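Local coordinates for protein cysteine desulfurase (PDB 5B89) that probably catalyses the pyridoxal-phosphate-dependent transfer of sulfur from L-cysteine to a sulfur carrier, leaving L-alanine, at residues T48-P51 with V52-M56; E156-D159 with E160-D164; L319-R322 with T323-L327; V409-E412 with L413-L417. One frame throughout, in Å; residues are numbered along the deposited sequence.

In the fold
The four contacts follow one another along the chain, each a local meeting of side chains three to five residues apart. Contact 1 starts helix 50-62 and faces the second subunit. Contact 2 closes the loop between strand 151-154, an outermost strand of the seven-stranded mixed sheet, and helix 165-172; its centre lies about 39 Å from that of contact 1, across the chain's centre. Contacts 3 and 4 are turns of helices 309-329 and 400-415, which pack on each other, with centres about 16 Å apart and nearest atoms about 5 Å apart. The class-V aminotransferase fold is thus sampled at its subunit interface, at a sheet margin, and in a helical pair beside the four-stranded sheet.

Contact 1: residues T48-P51 with V52-M56; sequences TPKP and VVEAM
Thr-48 lays its methyl against Val-52 where the chain enters helix 50-62, a helix start with Pro-49 at the N-cap position. Thr-48 CG2 stands 3.8 Å from Val-52 CG1, the two side chains crossing at about a right angle, and the ring of Pro-49 comes up to the other branch, with Pro-49 CG 4.1 Å from Val-52 CG2. A branched valine suits this place because its two methyls serve two neighbours at once. The threonine turns CG2 anti to its own N (chi1 -50° for OG1), which leaves OG1 to take a hydrogen bond with Arg-64 of the second subunit.

Pro-49 O receives Val-52 N at 3.0 Å and, weakly, Val-53 N, while Pro-51 O takes Ala-55 N; these backbone bonds set the first turn of the helix. Prolines fit such a turn well, since the amide hydrogen they lack would have no helical acceptor there. Pro-49 and Pro-51 also rest on Tyr-303 of helix 291-307.

Lys-50 and Glu-54 add a looser, charged pair. The lysine chain bends at chi3 and chi4 and meets the glutamate at a slant, yet the salt bridge is long, with Lys-50 NZ 4.0 Å from Glu-54 OE2. The backbone bond between the same two residues is firmer: Glu-54 N meets Lys-50 O at 2.9 Å.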
loop_
_atom_site.group_PDB
_atom_site.type_symbol
_atom_site.label_atom_id
_atom_site.label_comp_id
_atom_site.label_asym_id
_atom_site.label_seq_id
_atom_site.Cartn_x
_atom_site.Cartn_y
_atom_site.Cartn_z
ATOM N N THR B 48 -17.390 -1.126 6.864
ATOM C CA THR B 48 -17.207 0.159 6.237
ATOM C C THR B 48 -18.531 0.846 5.900
ATOM O O THR B 48 -19.298 0.305 5.230
ATOM C CB THR B 48 -16.395 -0.059 4.929
ATOM O OG1 THR B 48 -15.230 -0.848 5.189
ATOM C CG2 THR B 48 -16.007 1.248 4.283
ATOM N N PRO B 49 -18.742 2.042 6.396
ATOM C CA PRO B 49 -20.015 2.746 6.117
ATOM C C PRO B 49 -20.077 3.188 4.655
ATOM O O PRO B 49 -19.106 3.560 4.020
ATOM C CB PRO B 49 -19.929 3.940 7.046
ATOM C CG PRO B 49 -18.665 3.869 7.788
ATOM C CD PRO B 49 -17.852 2.727 7.321
ATOM N N LYS B 50 -21.315 3.320 4.208
ATOM C CA LYS B 50 -21.539 3.782 2.831
ATOM C C LYS B 50 -20.938 5.056 2.490
ATOM O O LYS B 50 -20.404 5.242 1.410
ATOM C CB LYS B 50 -23.044 3.803 2.534
ATOM C CG LYS B 50 -23.556 2.443 2.356
ATOM C CD LYS B 50 -25.105 2.445 2.256
ATOM C CE LYS B 50 -25.615 3.318 1.140
ATOM N NZ LYS B 50 -25.470 2.630 -0.157
ATOM N N PRO B 51 -20.927 6.043 3.378
ATOM C CA PRO B 51 -20.296 7.303 3.009
ATOM C C PRO B 51 -18.792 7.226 2.703
ATOM O O PRO B 51 -18.299 7.995 1.981
ATOM C CB PRO B 51 -20.539 8.189 4.229
ATOM C CG PRO B 51 -21.793 7.677 4.796
ATOM C CD PRO B 51 -21.766 6.194 4.574
ATOM N N VAL B 52 -18.099 6.263 3.264
ATOM C CA VAL B 52 -16.694 6.099 3.005
ATOM C C VAL B 52 -16.518 5.517 1.573
ATOM O O VAL B 52 -15.714 5.926 0.839
ATOM C CB VAL B 52 -16.062 5.206 4.063
ATOM C CG1 VAL B 52 -14.672 4.791 3.638
ATOM C CG2 VAL B 52 -16.065 5.924 5.429
ATOM N N VAL B 53 -17.363 4.565 1.246
ATOM C CA VAL B 53 -17.366 3.982 -0.079
ATOM C C VAL B 53 -17.707 5.062 -1.120
ATOM O O VAL B 53 -17.051 5.142 -2.084
ATOM C CB VAL B 53 -18.321 2.784 -0.164
ATOM C CG1 VAL B 53 -18.371 2.232 -1.585
ATOM C CG2 VAL B 53 -17.858 1.717 0.773
ATOM N N GLU B 54 -18.710 5.892 -0.837
ATOM C CA GLU B 54 -19.084 6.969 -1.689
ATOM C C GLU B 54 -18.002 7.943 -1.954
ATOM O O GLU B 54 -17.725 8.425 -3.096
ATOM C CB GLU B 54 -20.354 7.598 -1.220
ATOM C CG GLU B 54 -21.567 6.677 -1.241
ATOM C CD GLU B 54 -22.818 7.035 -0.408
ATOM O OE1 GLU B 54 -22.784 8.035 0.338
ATOM O OE2 GLU B 54 -23.775 6.209 -0.494
ATOM N N ALA B 55 -17.187 8.277 -0.901
ATOM C CA ALA B 55 -16.143 9.187 -1.118
ATOM C C ALA B 55 -15.044 8.721 -2.089
ATOM O O ALA B 55 -14.431 9.419 -2.871
ATOM C CB ALA B 55 -15.477 9.597 0.233
ATOM N N MET B 56 -14.755 7.446 -1.946
ATOM C CA MET B 56 -13.786 6.784 -2.777
ATOM C C MET B 56 -14.286 6.640 -4.215
ATOM O O MET B 56 -13.555 6.843 -5.121
ATOM C CB MET B 56 -13.480 5.387 -2.219
ATOM C CG MET B 56 -12.737 5.451 -0.916
ATOM S SD MET B 56 -12.072 3.850 -0.459
ATOM C CE MET B 56 -13.519 2.828 -0.240
#

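Contact 2: residues E156-D159 with E160-D164; sequences EGDD and EGNLD
Asp-158 folds its carboxylate back over the turn that it opens, overlapping the side chain of Asn-162 and gripping backbone N-H groups. Its CG sits between its own N and carbonyl carbon (chi1 74°), a crowded position, which turns OD1 towards the amides of Glu-160 and Asn-162. Asp-158 OD1 accepts from Glu-160 N and from Asn-162 N, each at 2.9 Å, from opposite faces of the carboxylate plane. The bond to Glu-160 N makes an Asx turn, for which the short aspartate side chain is well suited, and Asn-162 N adds a second donor.

The backbone forms a type I beta turn from Asp-158 to Gly-161, closed by Gly-161 N to Asp-158 O at 3.2 Å. Gly-161 has a positive phi of 98°, where a CB would jam against the preceding carbonyl. Beyond it the chain returns as a hairpin-like loop with a single bridge, Gly-157 to Leu-163: Asp-158 N meets Asn-162 O at 3.1 Å and Asp-164 N meets Glu-156 O at 2.9 Å. Leu-163 turns away to pack on Tyr-132 and His-191.

Asp-164 N-caps helix 165-172, its OD1 bonded to Asp-167 N. Asp-164 OD2 lies 4.3 Å from Glu-156 OE1, and one water donates to both oxygens, which probably eases the repulsion between these like charges.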
loop_
_atom_site.group_PDB
_atom_site.type_symbol
_atom_site.label_atom_id
_atom_site.label_comp_id
_atom_site.label_asym_id
_atom_site.label_seq_id
_atom_site.Cartn_x
_atom_site.Cartn_y
_atom_site.Cartn_z
ATOM N N GLU B 156 8.116 -6.326 32.311
ATOM C CA GLU B 156 7.385 -7.384 32.977
ATOM C C GLU B 156 5.930 -7.051 33.078
ATOM O O GLU B 156 5.568 -5.940 33.219
ATOM C CB GLU B 156 7.959 -7.643 34.390
ATOM C CG GLU B 156 9.379 -8.163 34.340
ATOM C CD GLU B 156 9.897 -8.608 35.681
ATOM O OE1 GLU B 156 9.229 -8.351 36.669
ATOM O OE2 GLU B 156 10.996 -9.186 35.725
ATOM N N GLY B 157 5.123 -8.086 33.079
ATOM C CA GLY B 157 3.712 -7.908 33.248
ATOM C C GLY B 157 3.025 -9.207 33.595
ATOM O O GLY B 157 3.598 -10.220 33.556
ATOM N N ASP B 158 1.752 -9.087 33.927
ATOM C CA ASP B 158 0.928 -10.201 34.328
ATOM C C ASP B 158 0.129 -10.843 33.200
ATOM O O ASP B 158 0.225 -10.449 32.089
ATOM C CB ASP B 158 0.090 -9.823 35.547
ATOM C CG ASP B 158 -1.046 -8.896 35.227
ATOM O OD1 ASP B 158 -1.411 -8.761 34.084
ATOM O OD2 ASP B 158 -1.566 -8.306 36.128
ATOM N N ASP B 159 -0.600 -11.889 33.502
ATOM C CA ASP B 159 -1.330 -12.611 32.501
ATOM C C ASP B 159 -2.542 -11.873 31.963
ATOM O O ASP B 159 -3.072 -12.253 30.977
ATOM C CB ASP B 159 -1.715 -14.004 33.018
ATOM C CG ASP B 159 -0.551 -14.980 32.992
ATOM O OD1 ASP B 159 0.525 -14.618 32.535
ATOM O OD2 ASP B 159 -0.732 -16.099 33.462
ATOM N N GLU B 160 -2.932 -10.809 32.611
ATOM C CA GLU B 160 -4.035 -10.005 32.179
ATOM C C GLU B 160 -3.560 -8.949 31.221
ATOM O O GLU B 160 -4.325 -8.309 30.644
ATOM C CB GLU B 160 -4.645 -9.270 33.366
ATOM C CG GLU B 160 -5.550 -10.094 34.214
ATOM C CD GLU B 160 -6.300 -9.309 35.269
ATOM O OE1 GLU B 160 -6.297 -8.089 35.337
ATOM O OE2 GLU B 160 -6.947 -9.969 36.036
ATOM N N GLY B 161 -2.262 -8.781 31.109
ATOM C CA GLY B 161 -1.684 -7.746 30.286
ATOM C C GLY B 161 -1.259 -6.491 31.036
ATOM O O GLY B 161 -0.850 -5.603 30.426
ATOM N N ASN B 162 -1.369 -6.453 32.344
ATOM C CA ASN B 162 -1.003 -5.265 33.074
ATOM C C ASN B 162 0.511 -5.205 33.261
ATOM O O ASN B 162 1.086 -6.050 33.833
ATOM C CB ASN B 162 -1.649 -5.198 34.445
ATOM C CG ASN B 162 -3.135 -5.453 34.443
ATOM O OD1 ASN B 162 -3.599 -6.420 35.010
ATOM N ND2 ASN B 162 -3.852 -4.574 33.909
ATOM N N LEU B 163 1.103 -4.160 32.736
ATOM C CA LEU B 163 2.502 -3.979 32.851
ATOM C C LEU B 163 2.897 -3.496 34.249
ATOM O O LEU B 163 2.219 -2.779 34.871
ATOM C CB LEU B 163 2.997 -2.919 31.852
ATOM C CG LEU B 163 2.885 -3.241 30.379
ATOM C CD1 LEU B 163 3.035 -1.949 29.564
ATOM C CD2 LEU B 163 3.864 -4.291 29.925
ATOM N N ASP B 164 4.081 -3.883 34.689
ATOM C CA ASP B 164 4.657 -3.426 35.953
ATOM C C ASP B 164 5.428 -2.135 35.630
ATOM O O ASP B 164 6.464 -2.207 35.058
ATOM C CB ASP B 164 5.622 -4.500 36.417
ATOM C CG ASP B 164 6.374 -4.148 37.711
ATOM O OD1 ASP B 164 6.376 -3.013 38.101
ATOM O OD2 ASP B 164 6.948 -5.064 38.278
HETATM O O HOH W 1 6.709 -7.669 37.768
#

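Contact 3: residues L319-R322 with T323-L327; sequences LVKR and TTEGL
Thr-323 and Thr-324 turn their hydroxyls back onto the preceding turn of helix 309-329, giving Leu-319 O and Val-320 O two donors each. This is the tight side of an ordinary alpha-helical i to i+4 contact. Leu-319 O takes Thr-323 N at 3.0 Å and Thr-323 OG1 at 2.8 Å, from opposite faces of the carbonyl plane. Val-320 O is held likewise: Thr-324 OG1 lies 2.8 Å from Val-320 O and Thr-324 N 2.9 Å from it, again one from each face. The threonines reach the same kind of acceptor by different rotations: OG1 of Thr-323 lies anti to its carbonyl carbon (chi1 -57°), whereas that of Thr-324 sits between N and carbonyl carbon (chi1 57°). Threonine suits a buried helix face here because its hydroxyl is satisfied within the helix while its methyl remains for packing. Thr-323 rests on Val-403 and Phe-394, and Thr-324 on Trp-334 and Val-347, so this face lies between helix 400-415 and strand 346-349.

The other side is polar and more open. Lys-321 runs out extended and bends only at chi4, and Lys-321 NZ and Glu-325 OE2 form a salt bridge at 2.7 Å, on the syn lone pair of OE2. A long flexible amine and a carboxylate four residues apart pair readily on a helix surface. Arg-322 is drawn elsewhere, its NE forming a salt bridge with Glu-404 of helix 400-415. Its link back to Glu-325 is indirect: a water donates to Glu-325 OE1 at 2.8 Å and weakly accepts from Arg-322 NH1 at 2.9 Å.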
loop_
_atom_site.group_PDB
_atom_site.type_symbol
_atom_site.label_atom_id
_atom_site.label_comp_id
_atom_site.label_asym_id
_atom_site.label_seq_id
_atom_site.Cartn_x
_atom_site.Cartn_y
_atom_site.Cartn_z
ATOM N N LEU B 319 -20.736 -2.798 25.824
ATOM C CA LEU B 319 -20.691 -4.116 25.249
ATOM C C LEU B 319 -19.773 -5.099 25.916
ATOM O O LEU B 319 -20.073 -6.209 26.214
ATOM C CB LEU B 319 -20.362 -4.002 23.699
ATOM C CG LEU B 319 -21.214 -3.094 22.895
ATOM C CD1 LEU B 319 -20.584 -2.891 21.493
ATOM C CD2 LEU B 319 -22.623 -3.715 22.738
ATOM N N VAL B 320 -18.545 -4.627 26.301
ATOM C CA VAL B 320 -17.603 -5.447 27.064
ATOM C C VAL B 320 -18.142 -5.827 28.456
ATOM O O VAL B 320 -17.929 -6.942 28.871
ATOM C CB VAL B 320 -16.267 -4.645 27.167
ATOM C CG1 VAL B 320 -15.330 -5.324 28.054
ATOM C CG2 VAL B 320 -15.642 -4.471 25.767
ATOM N N LYS B 321 -18.738 -4.865 29.107
ATOM C CA LYS B 321 -19.289 -5.078 30.437
ATOM C C LYS B 321 -20.348 -6.185 30.405
ATOM O O LYS B 321 -20.275 -7.094 31.187
ATOM C CB LYS B 321 -19.842 -3.785 31.005
ATOM C CG LYS B 321 -20.208 -3.856 32.487
ATOM C CD LYS B 321 -20.759 -2.560 33.000
ATOM C CE LYS B 321 -20.976 -2.725 34.503
ATOM N NZ LYS B 321 -22.150 -3.524 34.876
ATOM N N ARG B 322 -21.284 -6.115 29.460
ATOM C CA ARG B 322 -22.286 -7.176 29.389
ATOM C C ARG B 322 -21.726 -8.513 28.918
ATOM O O ARG B 322 -22.082 -9.504 29.424
ATOM C CB ARG B 322 -23.503 -6.735 28.593
ATOM C CG ARG B 322 -24.569 -7.810 28.467
ATOM C CD ARG B 322 -25.143 -8.167 29.834
ATOM N NE ARG B 322 -26.166 -9.172 29.629
ATOM C CZ ARG B 322 -26.234 -10.316 30.245
ATOM N NH1 ARG B 322 -25.390 -10.612 31.169
ATOM N NH2 ARG B 322 -27.166 -11.185 29.918
ATOM N N THR B 323 -20.814 -8.504 27.945
ATOM C CA THR B 323 -20.218 -9.704 27.499
ATOM C C THR B 323 -19.499 -10.463 28.589
ATOM O O THR B 323 -19.681 -11.643 28.755
ATOM C CB THR B 323 -19.226 -9.502 26.247
ATOM O OG1 THR B 323 -20.028 -8.874 25.212
ATOM C CG2 THR B 323 -18.672 -10.727 25.801
ATOM N N THR B 324 -18.596 -9.773 29.263
ATOM C CA THR B 324 -17.798 -10.421 30.317
ATOM C C THR B 324 -18.646 -10.939 31.519
ATOM O O THR B 324 -18.400 -12.021 31.934
ATOM C CB THR B 324 -16.668 -9.422 30.805
ATOM O OG1 THR B 324 -17.226 -8.220 31.255
ATOM C CG2 THR B 324 -15.611 -9.229 29.664
ATOM N N GLU B 325 -19.593 -10.119 31.902
ATOM C CA GLU B 325 -20.564 -10.524 32.969
ATOM C C GLU B 325 -21.291 -11.776 32.516
ATOM O O GLU B 325 -21.461 -12.763 33.276
ATOM C CB GLU B 325 -21.485 -9.419 33.284
ATOM C CG GLU B 325 -20.810 -8.370 34.141
ATOM C CD GLU B 325 -21.567 -7.039 34.221
ATOM O OE1 GLU B 325 -22.744 -6.876 33.733
ATOM O OE2 GLU B 325 -21.084 -6.029 34.871
ATOM N N GLY B 326 -21.741 -11.766 31.253
ATOM C CA GLY B 326 -22.459 -12.952 30.758
ATOM C C GLY B 326 -21.592 -14.197 30.653
ATOM O O GLY B 326 -22.024 -15.351 30.906
ATOM N N LEU B 327 -20.326 -14.064 30.313
ATOM C CA LEU B 327 -19.438 -15.145 30.272
ATOM C C LEU B 327 -19.156 -15.679 31.667
ATOM O O LEU B 327 -18.984 -16.919 31.839
ATOM C CB LEU B 327 -18.121 -14.761 29.493
ATOM C CG LEU B 327 -18.333 -14.506 27.987
ATOM C CD1 LEU B 327 -16.948 -14.159 27.403
ATOM C CD2 LEU B 327 -18.902 -15.681 27.266
HETATM O O HOH W 2 -24.784 -8.720 33.237
#

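Contact 4: residues V409-E412 with L413-L417; sequences VMEE and LVKGL
The last turns of helix 400-415 bring Glu-411 and Lys-415 together on the outer surface, one helical turn apart. Their side chains lie side by side and point the same way, and the salt bridge joins Lys-415 NZ to Glu-411 OE2 at 2.7 Å. The amine comes to the anti side of OE2, 28° out of the carboxylate plane. Glu-411 CG is anti to its backbone N (chi1 -180°) and the chain runs on extended, keeping pace with the equally extended lysine, so that the aliphatic parts touch as well: Glu-411 CG is 3.7 Å from Lys-415 CE. A glutamate followed four residues later by a lysine suits an exposed helix face, and the positive charge of Lys-415, the last residue of the helix, probably suits its C-terminal end.

This helix belongs to the class-V aminotransferase fold, and its other face packs on helix 356-365. There Leu-413 meets Val-359 and Ile-362, while Val-409 and Met-410 lean on Leu-363. Met-410, folded at all three torsions, places SD 4.3 Å from Leu-413 CD1; flexible and branched apolar chains suit such a covered face.

The backbone bonds run along the helix axis. Val-414 N meets Met-410 O at 2.9 Å, and Val-414 CG2 presses on the same oxygen at 3.2 Å. Where the helix ends, Gly-416 N still reaches Glu-412 O at 2.9 Å.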
loop_
_atom_site.group_PDB
_atom_site.type_symbol
_atom_site.label_atom_id
_atom_site.label_comp_id
_atom_site.label_asym_id
_atom_site.label_seq_id
_atom_site.Cartn_x
_atom_site.Cartn_y
_atom_site.Cartn_z
ATOM N N VAL B 409 -26.418 -17.880 22.318
ATOM C CA VAL B 409 -25.771 -18.922 21.625
ATOM C C VAL B 409 -24.639 -19.625 22.390
ATOM O O VAL B 409 -24.510 -20.817 22.386
ATOM C CB VAL B 409 -25.225 -18.443 20.204
ATOM C CG1 VAL B 409 -24.414 -19.501 19.480
ATOM C CG2 VAL B 409 -26.324 -17.875 19.411
ATOM N N MET B 410 -23.853 -18.853 23.156
ATOM C CA MET B 410 -22.856 -19.400 24.025
ATOM C C MET B 410 -23.462 -20.325 25.122
ATOM O O MET B 410 -22.867 -21.342 25.441
ATOM C CB MET B 410 -22.009 -18.323 24.697
ATOM C CG MET B 410 -21.041 -17.617 23.753
ATOM S SD MET B 410 -19.882 -18.667 22.930
ATOM C CE MET B 410 -19.008 -19.428 24.264
ATOM N N GLU B 411 -24.636 -19.920 25.578
ATOM C CA GLU B 411 -25.328 -20.713 26.623
ATOM C C GLU B 411 -25.735 -22.087 26.066
ATOM O O GLU B 411 -25.449 -23.080 26.674
ATOM C CB GLU B 411 -26.487 -19.899 27.134
ATOM C CG GLU B 411 -27.292 -20.606 28.235
ATOM C CD GLU B 411 -28.412 -19.771 28.789
ATOM O OE1 GLU B 411 -28.317 -18.492 28.856
ATOM O OE2 GLU B 411 -29.446 -20.422 29.178
ATOM N N GLU B 412 -26.299 -22.089 24.855
ATOM C CA GLU B 412 -26.666 -23.309 24.199
ATOM C C GLU B 412 -25.427 -24.163 23.928
ATOM O O GLU B 412 -25.433 -25.381 24.256
ATOM C CB GLU B 412 -27.446 -22.932 22.961
ATOM C CG GLU B 412 -27.916 -23.976 21.937
ATOM C CD GLU B 412 -28.857 -23.332 20.862
ATOM O OE1 GLU B 412 -28.806 -22.077 20.676
ATOM O OE2 GLU B 412 -29.655 -24.065 20.213
ATOM N N LEU B 413 -24.310 -23.563 23.489
ATOM C CA LEU B 413 -23.125 -24.298 23.283
ATOM C C LEU B 413 -22.627 -24.969 24.516
ATOM O O LEU B 413 -22.262 -26.099 24.463
ATOM C CB LEU B 413 -22.057 -23.360 22.687
ATOM C CG LEU B 413 -20.717 -23.876 22.268
ATOM C CD1 LEU B 413 -20.088 -22.753 21.458
ATOM C CD2 LEU B 413 -19.803 -24.198 23.385
ATOM N N VAL B 414 -22.497 -24.228 25.581
ATOM C CA VAL B 414 -21.965 -24.742 26.843
ATOM C C VAL B 414 -22.873 -25.866 27.393
ATOM O O VAL B 414 -22.397 -26.916 27.750
ATOM C CB VAL B 414 -21.770 -23.568 27.823
ATOM C CG1 VAL B 414 -21.468 -24.020 29.238
ATOM C CG2 VAL B 414 -20.614 -22.674 27.294
ATOM N N LYS B 415 -24.183 -25.615 27.403
ATOM C CA LYS B 415 -25.135 -26.713 27.816
ATOM C C LYS B 415 -25.080 -27.945 26.944
ATOM O O LYS B 415 -25.347 -29.043 27.389
ATOM C CB LYS B 415 -26.547 -26.097 27.811
ATOM C CG LYS B 415 -26.753 -25.121 28.946
ATOM C CD LYS B 415 -28.055 -24.365 28.825
ATOM C CE LYS B 415 -28.275 -23.621 30.127
ATOM N NZ LYS B 415 -29.522 -22.803 30.371
ATOM N N GLY B 416 -24.757 -27.787 25.679
ATOM C CA GLY B 416 -24.589 -28.918 24.793
ATOM C C GLY B 416 -23.314 -29.730 24.896
ATOM O O GLY B 416 -23.196 -30.687 24.148
ATOM N N LEU B 417 -22.363 -29.389 25.774
ATOM C CA LEU B 417 -21.029 -30.048 25.737
ATOM C C LEU B 417 -21.077 -31.554 26.076
ATOM O O LEU B 417 -21.212 -31.910 27.232
ATOM C CB LEU B 417 -20.014 -29.309 26.616
ATOM C CG LEU B 417 -19.520 -27.976 26.016
ATOM C CD1 LEU B 417 -18.865 -27.107 27.095
ATOM C CD2 LEU B 417 -18.546 -28.176 24.885
#